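Local coordinates for protein putative aminooxidase (Propionibacterium acnes, PDB 2BA9) that isomerises polyunsaturated fatty acids, producing conjugated linoleic acid from linoleic acid, with flavin-adenine dinucleotide as its bound cofactor, at residues A10-G15 and L250-P255. Residues are numbered along the deposited sequence; the frame is centred on the assembly and turned at random.
With FAD (flavin-adenine dinucleotide), chain D.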
# COMPACT_ATOMS: atom_id res chain seq x y z
N ALA A 10 15.29 -1.55 -17.87
CA ALA A 10 13.87 -1.82 -18.09
C ALA A 10 13.19 -1.83 -16.73
O ALA A 10 13.54 -2.64 -15.86
CB ALA A 10 13.67 -3.15 -18.80
N ILE A 11 12.25 -0.91 -16.54
CA ILE A 11 11.46 -0.84 -15.32
C ILE A 11 10.09 -1.47 -15.57
O ILE A 11 9.35 -1.00 -16.45
CB ILE A 11 11.31 0.64 -14.83
CG1 ILE A 11 12.69 1.22 -14.44
CG2 ILE A 11 10.34 0.72 -13.65
CD1 ILE A 11 12.87 2.73 -14.68
N ILE A 12 9.75 -2.53 -14.83
CA ILE A 12 8.40 -3.13 -15.01
C ILE A 12 7.42 -2.59 -13.97
O ILE A 12 7.69 -2.65 -12.77
CB ILE A 12 8.47 -4.71 -14.94
CG1 ILE A 12 9.63 -5.23 -15.76
CG2 ILE A 12 7.17 -5.25 -15.45
CD1 ILE A 12 9.52 -5.04 -17.32
N GLY A 13 6.28 -2.09 -14.46
CA GLY A 13 5.25 -1.45 -13.65
C GLY A 13 5.38 0.06 -13.68
O GLY A 13 6.44 0.59 -13.39
N ALA A 14 4.29 0.75 -14.04
CA ALA A 14 4.21 2.23 -13.96
C ALA A 14 3.23 2.72 -12.88
O ALA A 14 2.44 3.65 -13.12
CB ALA A 14 3.86 2.83 -15.29
N GLY A 15 3.30 2.10 -11.71
CA GLY A 15 2.66 2.63 -10.51
C GLY A 15 3.67 3.55 -9.84
O GLY A 15 4.72 3.81 -10.40
N LEU A 250 17.29 -5.11 -15.30
CA LEU A 250 15.86 -5.25 -15.03
C LEU A 250 15.52 -4.78 -13.62
O LEU A 250 16.16 -5.18 -12.66
CB LEU A 250 15.47 -6.73 -15.16
CG LEU A 250 13.98 -7.06 -15.05
CD1 LEU A 250 13.19 -6.34 -16.15
CD2 LEU A 250 13.77 -8.58 -15.12
N VAL A 251 14.48 -3.94 -13.51
CA VAL A 251 14.01 -3.44 -12.22
C VAL A 251 12.51 -3.75 -12.07
O VAL A 251 11.69 -3.24 -12.84
CB VAL A 251 14.30 -1.93 -12.04
CG1 VAL A 251 13.77 -1.43 -10.70
CG2 VAL A 251 15.80 -1.70 -12.13
N LEU A 252 12.19 -4.59 -11.09
CA LEU A 252 10.85 -5.12 -10.89
C LEU A 252 10.14 -4.34 -9.82
O LEU A 252 10.59 -4.33 -8.68
CB LEU A 252 10.91 -6.58 -10.44
CG LEU A 252 11.58 -7.60 -11.36
CD1 LEU A 252 11.68 -8.96 -10.65
CD2 LEU A 252 10.84 -7.73 -12.68
N THR A 253 9.03 -3.70 -10.18
CA THR A 253 8.12 -3.08 -9.21
C THR A 253 6.75 -3.76 -9.25
O THR A 253 5.76 -3.21 -8.77
CB THR A 253 7.95 -1.54 -9.47
OG1 THR A 253 7.18 -1.32 -10.66
CG2 THR A 253 9.29 -0.85 -9.57
N VAL A 254 6.71 -4.97 -9.82
CA VAL A 254 5.48 -5.73 -10.03
C VAL A 254 5.44 -6.98 -9.14
O VAL A 254 6.48 -7.38 -8.61
CB VAL A 254 5.32 -6.15 -11.50
CG1 VAL A 254 4.92 -4.94 -12.35
CG2 VAL A 254 6.59 -6.80 -12.03
N PRO A 255 4.25 -7.60 -8.97
CA PRO A 255 4.15 -8.79 -8.13
C PRO A 255 5.17 -9.87 -8.52
O PRO A 255 5.23 -10.34 -9.66
CB PRO A 255 2.70 -9.25 -8.35
CG PRO A 255 1.97 -8.03 -8.69
CD PRO A 255 2.94 -7.26 -9.55
PA FAD D . 0.95 -0.62 -7.74
O1A FAD D . 0.37 0.67 -7.25
O2A FAD D . 0.08 -1.85 -7.60
O5B FAD D . 1.28 -0.48 -9.30
C5B FAD D . 1.89 -1.57 -9.94
C4B FAD D . 1.91 -1.35 -11.44
O4B FAD D . 2.56 -2.45 -12.05
C3B FAD D . 0.50 -1.23 -12.02
O3B FAD D . 0.39 -0.05 -12.77
C2B FAD D . 0.34 -2.49 -12.84
O2B FAD D . -0.59 -2.34 -13.91
C1B FAD D . 1.80 -2.81 -13.19
N9A FAD D . 1.95 -4.24 -13.52
C8A FAD D . 1.56 -5.33 -12.77
N7A FAD D . 1.85 -6.46 -13.46
C5A FAD D . 2.42 -6.12 -14.64
C6A FAD D . 2.90 -6.86 -15.74
N6A FAD D . 3.19 -8.19 -15.57
N1A FAD D . 3.46 -6.18 -16.81
C2A FAD D . 3.50 -4.79 -16.85
N3A FAD D . 3.02 -4.07 -15.76
C4A FAD D . 2.48 -4.71 -14.69
N1 FAD D . -1.13 4.23 0.06
C2 FAD D . -0.80 5.26 0.91
O2 FAD D . 0.35 5.69 0.94
N3 FAD D . -1.77 5.79 1.75
C4 FAD D . -3.06 5.31 1.71
O4 FAD D . -3.90 5.82 2.46
C4X FAD D . -3.39 4.27 0.84
N5 FAD D . -4.67 3.75 0.79
C5X FAD D . -5.05 2.84 -0.18
C6 FAD D . -6.38 2.44 -0.29
C7 FAD D . -6.75 1.55 -1.30
C7M FAD D . -8.20 1.15 -1.40
C8 FAD D . -5.80 1.06 -2.18
C8M FAD D . -6.14 0.10 -3.28
C9 FAD D . -4.47 1.46 -2.06
C9A FAD D . -4.08 2.35 -1.05
N10 FAD D . -2.74 2.75 -0.89
C10 FAD D . -2.41 3.75 -0.00
C1' FAD D . -1.62 1.91 -1.40
C2' FAD D . -0.95 2.52 -2.62
O2' FAD D . -1.91 2.92 -3.60
C3' FAD D . 0.00 1.48 -3.19
O3' FAD D . 0.85 0.99 -2.14
C4' FAD D . 0.82 2.06 -4.33
O4' FAD D . 0.02 2.28 -5.48
C5' FAD D . 1.97 1.10 -4.63
O5' FAD D . 2.57 1.43 -5.85
P FAD D . 3.40 0.31 -6.67
O1P FAD D . 3.89 0.88 -7.99
O2P FAD D . 4.51 -0.16 -5.80
O3P FAD D . 2.36 -0.87 -7.00
O HOH W 1 4.98 0.56 -10.20
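Ile12 O is gripped twice by Thr253. OG1 donates to it at 2.5 Å, tilted 20° from the carbonyl plane, and the backbone N of Thr253 reaches the same Ile12 O in that plane, at 3.1 Å. This pair of hydrogen bonds closes the parallel pairing of strands 9-12 and 249-252, the two central strands of the four-stranded sheet in a Rossmann-type FAD-binding domain. Upstream the ladder is regular: Val251 N donates to Ala10 O, and the local strand axes diverge by 16°. The next rung runs from Ile12 N to Val251 O, at 2.9 Å.

Thr253 OG1 sits between its backbone N and carbonyl carbon (chi1 71°), where it reaches Ile12 O and also accepts from a water. That water donates to FAD O1P and receives a weak bond from Gly15 N, linking the strand end to the pyrophosphate. Gly13 and Gly15 fit the GxGxxG pattern, with Gly15 as N-cap of helix 16-28. Gly13 CA lies 3.3 Å from FAD O4B, so the turn passes close to the ribose, and Val254 CG1 also packs against Gly13 CA.

On the sheet face bearing Ala10, Ile12, Leu250 and Leu252, Ile12 CG1 meets Leu250 CD1 at 3.7 Å and lies 4.1 Å from Leu252 CD2. Ile12 CG2, anti to its backbone N, turns instead to both methyls of Val254. Of these, CG2 packs on Ile12, whereas CG1 touches Ile12 CG2 and also presses against the adenine, with Val254 CG1 3.3 Å from FAD N9A.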